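Local coordinates for protein hydroxylase (Rhodococcus sp., PDB 2OR0) that probably acts as a flavin-dependent hydroxylase, inserting one atom of molecular oxygen into a substrate, on a scaffold of the acyl-CoA dehydrogenase family, at residues G150-S156 with G208-V214; H160-L166 with L183-R189. One frame throughout, in Å; residues are numbered along the deposited sequence.

Leaving the N-terminal helices, the chain enters a mixed beta sheet that holds both contacts. After strands 129-130 and 137-142, strand 145-155 passes through a short loop into strand 163-170, which pairs with strand 182-188 in a hairpin; this is contact 2, closing a loop of 16 residues. Strand 193-195 follows, and strand 210-214 then returns to lie against strand 145-155 as contact 1, across 51 residues, before the chain goes on to its C-terminal helices. Contact 2 is thus nested inside the loop of contact 1. Their centres are about 11 Å apart, and they pack together where Leu212 meets Ala164 and Leu166, Trp152 meets Leu166, and Val214 meets Leu187.

Contact 1: G150-S156 with G208-V214; sequences GRWSFSS and GSKDLIV
Asp211 receives Arg151 side-on: NE and NH2 of Arg151 both donate to OD2 of Asp211, NH2 at 2.8 Å. The oxygen lies in the guanidinium plane and is met on its anti side, with the carboxylate turned 87° from the guanidinium. The arginine reaches it with an extended chain, CG trans to the backbone N (chi1 180°), and CD passes CG1 of Ile213 at 3.8 Å. OD1 of Asp211 accepts from a water that also donates to Ser209 O and accepts from Phe154 N, bridging the strands where their pairing falters. Were Asp211 an alanine, the Arg151 guanidinium would probably lose its charge mate here, and the water one of its acceptors.

The strands run antiparallel within the beta domain of the acyl-CoA dehydrogenase fold, Gly150 opposite Val214 and Trp152 opposite Leu212 as hydrogen-bonded pairs. Trp152 N donates to Leu212 O at 2.9 Å. On the face shared with Leu212, CZ3 of Trp152 touches CG2 of Val214 at 3.6 Å, while the indole NE1 donates to Gly167 O on strand 163-170.

Ser209, the centre of an inverse gamma turn, sets its CB 3.6 Å from CD2 of Phe154. Its OG meets OG of Ser156 in a 2.9 Å hydrogen bond; Thr207 also binds Ser209 OG, and Trp97 binds Ser156 OG.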
loop_
_atom_site.group_PDB
_atom_site.type_symbol
_atom_site.label_atom_id
_atom_site.label_comp_id
_atom_site.label_asym_id
_atom_site.label_seq_id
_atom_site.Cartn_x
_atom_site.Cartn_y
_atom_site.Cartn_z
ATOM N N GLY A 150 -18.309 -14.492 -0.866
ATOM C CA GLY A 150 -16.929 -14.934 -0.637
ATOM C C GLY A 150 -16.367 -14.555 0.726
ATOM O O GLY A 150 -17.057 -13.960 1.570
ATOM N N ARG A 151 -15.105 -14.929 0.939
ATOM C CA ARG A 151 -14.360 -14.578 2.143
ATOM C C ARG A 151 -12.988 -14.049 1.685
ATOM O O ARG A 151 -12.267 -14.727 0.952
ATOM C CB ARG A 151 -14.208 -15.798 3.071
ATOM C CG ARG A 151 -13.422 -15.485 4.364
ATOM C CD ARG A 151 -13.686 -16.437 5.530
ATOM N NE ARG A 151 -12.891 -16.013 6.700
ATOM C CZ ARG A 151 -13.114 -16.375 7.968
ATOM N NH1 ARG A 151 -14.123 -17.184 8.286
ATOM N NH2 ARG A 151 -12.308 -15.942 8.939
ATOM N N TRP A 152 -12.669 -12.828 2.105
ATOM C CA TRP A 152 -11.423 -12.162 1.738
ATOM C C TRP A 152 -10.627 -11.974 3.021
ATOM O O TRP A 152 -11.211 -11.843 4.078
ATOM C CB TRP A 152 -11.693 -10.770 1.135
ATOM C CG TRP A 152 -12.364 -10.784 -0.224
ATOM C CD1 TRP A 152 -11.770 -10.590 -1.438
ATOM C CD2 TRP A 152 -13.768 -10.974 -0.487
ATOM N NE1 TRP A 152 -12.711 -10.657 -2.443
ATOM C CE2 TRP A 152 -13.944 -10.891 -1.889
ATOM C CE3 TRP A 152 -14.887 -11.188 0.326
ATOM C CZ2 TRP A 152 -15.207 -11.022 -2.503
ATOM C CZ3 TRP A 152 -16.145 -11.326 -0.288
ATOM C CH2 TRP A 152 -16.282 -11.253 -1.691
ATOM N N SER A 153 -9.307 -11.941 2.919
ATOM C CA SER A 153 -8.463 -11.640 4.072
ATOM C C SER A 153 -7.621 -10.385 3.817
ATOM O O SER A 153 -7.584 -9.885 2.687
ATOM C CB SER A 153 -7.557 -12.846 4.359
ATOM O OG SER A 153 -6.860 -13.179 3.185
ATOM N N PHE A 154 -6.935 -9.895 4.860
ATOM C CA PHE A 154 -6.014 -8.757 4.745
ATOM C C PHE A 154 -6.749 -7.466 4.337
ATOM O O PHE A 154 -6.248 -6.710 3.504
ATOM C CB PHE A 154 -4.867 -9.064 3.753
ATOM C CG PHE A 154 -3.483 -8.526 4.160
ATOM C CD1 PHE A 154 -2.340 -9.346 4.034
ATOM C CD2 PHE A 154 -3.297 -7.198 4.601
ATOM C CE1 PHE A 154 -1.039 -8.851 4.364
ATOM C CE2 PHE A 154 -2.016 -6.711 4.949
ATOM C CZ PHE A 154 -0.891 -7.531 4.830
ATOM N N SER A 155 -7.916 -7.210 4.937
ATOM C CA SER A 155 -8.641 -5.960 4.674
ATOM C C SER A 155 -8.120 -4.831 5.570
ATOM O O SER A 155 -8.684 -4.559 6.623
ATOM C CB SER A 155 -10.152 -6.163 4.859
ATOM O OG SER A 155 -10.883 -4.985 4.527
ATOM N N SER A 156 -7.035 -4.170 5.149
ATOM C CA SER A 156 -6.325 -3.217 6.016
ATOM C C SER A 156 -7.185 -2.015 6.379
ATOM O O SER A 156 -7.833 -1.452 5.505
ATOM C CB SER A 156 -5.033 -2.723 5.330
ATOM O OG SER A 156 -4.199 -3.811 5.011
ATOM N N GLY A 208 -5.160 -3.767 11.614
ATOM C CA GLY A 208 -6.433 -4.433 11.788
ATOM C C GLY A 208 -6.930 -4.965 10.475
ATOM O O GLY A 208 -8.070 -4.703 10.116
ATOM N N SER A 209 -6.085 -5.731 9.774
ATOM C CA SER A 209 -6.395 -6.244 8.455
ATOM C C SER A 209 -7.217 -7.546 8.510
ATOM O O SER A 209 -6.791 -8.606 8.034
ATOM C CB SER A 209 -5.120 -6.410 7.631
ATOM O OG SER A 209 -4.387 -5.193 7.567
ATOM N N LYS A 210 -8.417 -7.421 9.054
ATOM C CA LYS A 210 -9.343 -8.542 9.295
ATOM C C LYS A 210 -9.936 -9.133 8.015
ATOM O O LYS A 210 -9.843 -8.522 6.941
ATOM C CB LYS A 210 -10.455 -8.084 10.252
ATOM C CG LYS A 210 -9.961 -7.832 11.687
ATOM C CD LYS A 210 -10.975 -6.992 12.456
ATOM C CE LYS A 210 -10.429 -6.462 13.759
ATOM N NZ LYS A 210 -11.446 -5.549 14.365
ATOM N N ASP A 211 -10.480 -10.351 8.134
ATOM C CA ASP A 211 -11.251 -10.983 7.076
ATOM C C ASP A 211 -12.608 -10.293 6.915
ATOM O O ASP A 211 -13.186 -9.789 7.888
ATOM C CB ASP A 211 -11.514 -12.465 7.407
ATOM C CG ASP A 211 -10.261 -13.353 7.266
ATOM O OD1 ASP A 211 -9.099 -12.842 7.170
ATOM O OD2 ASP A 211 -10.446 -14.587 7.268
ATOM N N LEU A 212 -13.117 -10.308 5.690
ATOM C CA LEU A 212 -14.483 -9.886 5.385
ATOM C C LEU A 212 -15.232 -11.056 4.754
ATOM O O LEU A 212 -14.670 -11.777 3.936
ATOM C CB LEU A 212 -14.482 -8.731 4.364
ATOM C CG LEU A 212 -13.762 -7.388 4.578
ATOM C CD1 LEU A 212 -14.180 -6.389 3.503
ATOM C CD2 LEU A 212 -13.982 -6.791 5.963
ATOM N N ILE A 213 -16.510 -11.204 5.107
ATOM C CA ILE A 213 -17.390 -12.223 4.513
ATOM C C ILE A 213 -18.615 -11.579 3.853
ATOM O O ILE A 213 -19.236 -10.683 4.428
ATOM C CB ILE A 213 -17.885 -13.259 5.565
ATOM C CG1 ILE A 213 -16.766 -14.249 5.890
ATOM C CG2 ILE A 213 -19.064 -14.105 5.003
ATOM C CD1 ILE A 213 -17.147 -15.257 6.992
ATOM N N VAL A 214 -18.952 -12.059 2.662
ATOM C CA VAL A 214 -20.205 -11.705 1.988
ATOM C C VAL A 214 -20.996 -12.998 1.716
ATOM O O VAL A 214 -20.459 -13.942 1.117
ATOM C CB VAL A 214 -19.930 -10.892 0.670
ATOM C CG1 VAL A 214 -21.239 -10.490 -0.018
ATOM C CG2 VAL A 214 -19.115 -9.621 0.968
HETATM O O HOH W 1 -7.014 -11.118 7.325
#

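Contact 2: H160-L166 with L183-R189; sequences HCQWAFL and LHVILPR
Pro188 lies over one face of the Trp163 indole: its CB sits 4.0 Å from the centroid of the six-membered ring and 10° off the normal, a CH-pi contact. Beside it, CG2 of Ile186 comes to 3.4 Å from CE3 of Trp163, approaching obliquely. Ile186 serves the neighbouring aromatic too. Its CG1 branch, trans to the carbonyl carbon (chi1 -65°), runs alongside Phe165 and places CG1 over the face of that ring, while CB of His184 reaches CE2 of Phe165 at 3.6 Å.

Beneath these rings runs the antiparallel ladder of a beta hairpin, strands 163-170 and 182-188, in the same sheet as strand 145-155. Ala164 and Leu187 form one hydrogen-bonded pair, with Ala164 N 2.8 Å from Leu187 O, and Leu166 and Val185 form the next. Trp163, Phe165, Ile186 and Pro188 share one face; Ala164, Leu166, Val185 and Leu187 occupy the other.

Past the proline, Arg189 N donates to Gln162 O at 3.0 Å from above the carbonyl plane. The arginine side chain bends at chi2 and brings NH1 to Cys161 O, 3.1 Å away and in the guanidinium plane, with an N-H...O angle of 163°. The same NH1 is also hydrogen-bonded to Asp159 O, so two backbone carbonyls hold it.

Further out, helix 114-121 packs on Trp163 and Ile186 through Ile120, and Tyr133 meets the rings of both Phe165 and His184, whose ND1 is hydrogen-bonded to Glu108. Beyond the opposite face, strand 145-155 sends Leu148 against Val185 and Leu187.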
loop_
_atom_site.group_PDB
_atom_site.type_symbol
_atom_site.label_atom_id
_atom_site.label_comp_id
_atom_site.label_asym_id
_atom_site.label_seq_id
_atom_site.Cartn_x
_atom_site.Cartn_y
_atom_site.Cartn_z
ATOM N N HIS A 160 -12.345 1.210 9.902
ATOM C CA HIS A 160 -12.453 2.657 9.715
ATOM C C HIS A 160 -12.994 3.025 8.330
ATOM O O HIS A 160 -13.046 4.205 7.950
ATOM C CB HIS A 160 -11.090 3.298 9.990
ATOM C CG HIS A 160 -10.624 3.117 11.401
ATOM N ND1 HIS A 160 -11.182 3.804 12.461
ATOM C CD2 HIS A 160 -9.665 2.315 11.933
ATOM C CE1 HIS A 160 -10.580 3.438 13.582
ATOM N NE2 HIS A 160 -9.656 2.541 13.288
ATOM N N CYS A 161 -13.399 1.998 7.587
ATOM C CA CYS A 161 -13.903 2.152 6.236
ATOM C C CYS A 161 -15.410 1.872 6.185
ATOM O O CYS A 161 -15.928 1.049 6.954
ATOM C CB CYS A 161 -13.161 1.219 5.286
ATOM S SG CYS A 161 -11.355 1.540 5.172
ATOM N N GLN A 162 -16.097 2.562 5.275
ATOM C CA GLN A 162 -17.549 2.445 5.126
ATOM C C GLN A 162 -17.947 1.784 3.812
ATOM O O GLN A 162 -19.125 1.545 3.565
ATOM C CB GLN A 162 -18.227 3.813 5.320
ATOM C CG GLN A 162 -18.315 4.251 6.810
ATOM C CD GLN A 162 -19.019 3.205 7.709
ATOM O OE1 GLN A 162 -20.147 2.757 7.420
ATOM N NE2 GLN A 162 -18.355 2.822 8.808
ATOM N N TRP A 163 -16.957 1.489 2.978
ATOM C CA TRP A 163 -17.149 0.775 1.724
ATOM C C TRP A 163 -15.948 -0.168 1.537
ATOM O O TRP A 163 -14.896 0.040 2.145
ATOM C CB TRP A 163 -17.215 1.742 0.535
ATOM C CG TRP A 163 -18.424 2.670 0.529
ATOM C CD1 TRP A 163 -18.609 3.783 1.300
ATOM C CD2 TRP A 163 -19.600 2.544 -0.277
ATOM N NE1 TRP A 163 -19.825 4.363 1.021
ATOM C CE2 TRP A 163 -20.458 3.620 0.063
ATOM C CE3 TRP A 163 -20.018 1.624 -1.252
ATOM C CZ2 TRP A 163 -21.712 3.802 -0.543
ATOM C CZ3 TRP A 163 -21.250 1.817 -1.870
ATOM C CH2 TRP A 163 -22.081 2.898 -1.508
ATOM N N ALA A 164 -16.099 -1.172 0.679
ATOM C CA ALA A 164 -14.984 -2.048 0.336
ATOM C C ALA A 164 -14.886 -2.162 -1.152
ATOM O O ALA A 164 -15.906 -2.190 -1.832
ATOM C CB ALA A 164 -15.170 -3.425 0.936
ATOM N N PHE A 165 -13.648 -2.234 -1.629
ATOM C CA PHE A 165 -13.306 -2.457 -3.014
ATOM C C PHE A 165 -12.744 -3.876 -3.091
ATOM O O PHE A 165 -11.652 -4.116 -2.589
ATOM C CB PHE A 165 -12.189 -1.478 -3.369
ATOM C CG PHE A 165 -12.319 -0.842 -4.722
ATOM C CD1 PHE A 165 -11.845 0.470 -4.934
ATOM C CD2 PHE A 165 -12.898 -1.519 -5.790
ATOM C CE1 PHE A 165 -11.963 1.085 -6.186
ATOM C CE2 PHE A 165 -13.015 -0.888 -7.053
ATOM C CZ PHE A 165 -12.551 0.405 -7.232
ATOM N N LEU A 166 -13.445 -4.826 -3.699
ATOM C CA LEU A 166 -13.011 -6.227 -3.607
ATOM C C LEU A 166 -12.850 -6.860 -4.961
ATOM O O LEU A 166 -13.546 -6.476 -5.899
ATOM C CB LEU A 166 -14.027 -7.050 -2.802
ATOM C CG LEU A 166 -14.401 -6.525 -1.419
ATOM C CD1 LEU A 166 -15.712 -7.198 -0.907
ATOM C CD2 LEU A 166 -13.204 -6.706 -0.433
ATOM N N LEU A 183 -13.640 -9.082 -11.733
ATOM C CA LEU A 183 -14.126 -7.745 -11.418
ATOM C C LEU A 183 -13.420 -7.156 -10.231
ATOM O O LEU A 183 -12.883 -7.903 -9.392
ATOM C CB LEU A 183 -15.621 -7.778 -11.054
ATOM C CG LEU A 183 -16.675 -8.348 -12.026
ATOM C CD1 LEU A 183 -18.005 -8.483 -11.284
ATOM C CD2 LEU A 183 -16.866 -7.469 -13.259
ATOM N N HIS A 184 -13.452 -5.819 -10.167
ATOM C CA HIS A 184 -13.406 -5.071 -8.927
ATOM C C HIS A 184 -14.820 -4.567 -8.605
ATOM O O HIS A 184 -15.497 -3.980 -9.468
ATOM C CB HIS A 184 -12.437 -3.878 -9.034
ATOM C CG HIS A 184 -11.001 -4.262 -9.256
ATOM N ND1 HIS A 184 -10.023 -3.341 -9.587
ATOM C CD2 HIS A 184 -10.376 -5.465 -9.207
ATOM C CE1 HIS A 184 -8.861 -3.958 -9.723
ATOM N NE2 HIS A 184 -9.047 -5.245 -9.505
ATOM N N VAL A 185 -15.284 -4.789 -7.376
ATOM C CA VAL A 185 -16.675 -4.470 -7.010
ATOM C C VAL A 185 -16.695 -3.584 -5.768
ATOM O O VAL A 185 -15.837 -3.722 -4.883
ATOM C CB VAL A 185 -17.529 -5.777 -6.773
ATOM C CG1 VAL A 185 -17.590 -6.621 -8.036
ATOM C CG2 VAL A 185 -16.980 -6.617 -5.599
ATOM N N ILE A 186 -17.648 -2.661 -5.701
ATOM C CA ILE A 186 -17.761 -1.770 -4.543
ATOM C C ILE A 186 -19.016 -2.118 -3.730
ATOM O O ILE A 186 -20.108 -2.256 -4.303
ATOM C CB ILE A 186 -17.776 -0.271 -4.972
ATOM C CG1 ILE A 186 -16.442 0.125 -5.610
ATOM C CG2 ILE A 186 -18.058 0.650 -3.798
ATOM C CD1 ILE A 186 -16.571 0.433 -7.095
ATOM N N LEU A 187 -18.854 -2.280 -2.409
ATOM C CA LEU A 187 -19.959 -2.638 -1.497
ATOM C C LEU A 187 -19.961 -1.716 -0.309
ATOM O O LEU A 187 -18.899 -1.396 0.210
ATOM C CB LEU A 187 -19.822 -4.071 -0.962
ATOM C CG LEU A 187 -20.168 -5.258 -1.853
ATOM C CD1 LEU A 187 -19.115 -5.464 -2.907
ATOM C CD2 LEU A 187 -20.301 -6.508 -1.005
ATOM N N PRO A 188 -21.155 -1.271 0.129
ATOM C CA PRO A 188 -21.246 -0.534 1.379
ATOM C C PRO A 188 -21.070 -1.503 2.555
ATOM O O PRO A 188 -21.321 -2.700 2.384
ATOM C CB PRO A 188 -22.671 0.020 1.352
ATOM C CG PRO A 188 -23.431 -0.913 0.456
ATOM C CD PRO A 188 -22.460 -1.410 -0.547
ATOM N N ARG A 189 -20.649 -0.985 3.716
ATOM C CA ARG A 189 -20.326 -1.816 4.888
ATOM C C ARG A 189 -21.544 -2.593 5.374
ATOM O O ARG A 189 -21.434 -3.668 5.968
ATOM C CB ARG A 189 -19.767 -0.963 6.032
ATOM C CG ARG A 189 -19.403 -1.765 7.261
ATOM C CD ARG A 189 -18.123 -1.288 7.878
ATOM N NE ARG A 189 -18.129 -1.534 9.315
ATOM C CZ ARG A 189 -17.277 -0.987 10.176
ATOM N NH1 ARG A 189 -16.322 -0.159 9.750
ATOM N NH2 ARG A 189 -17.373 -1.272 11.467
#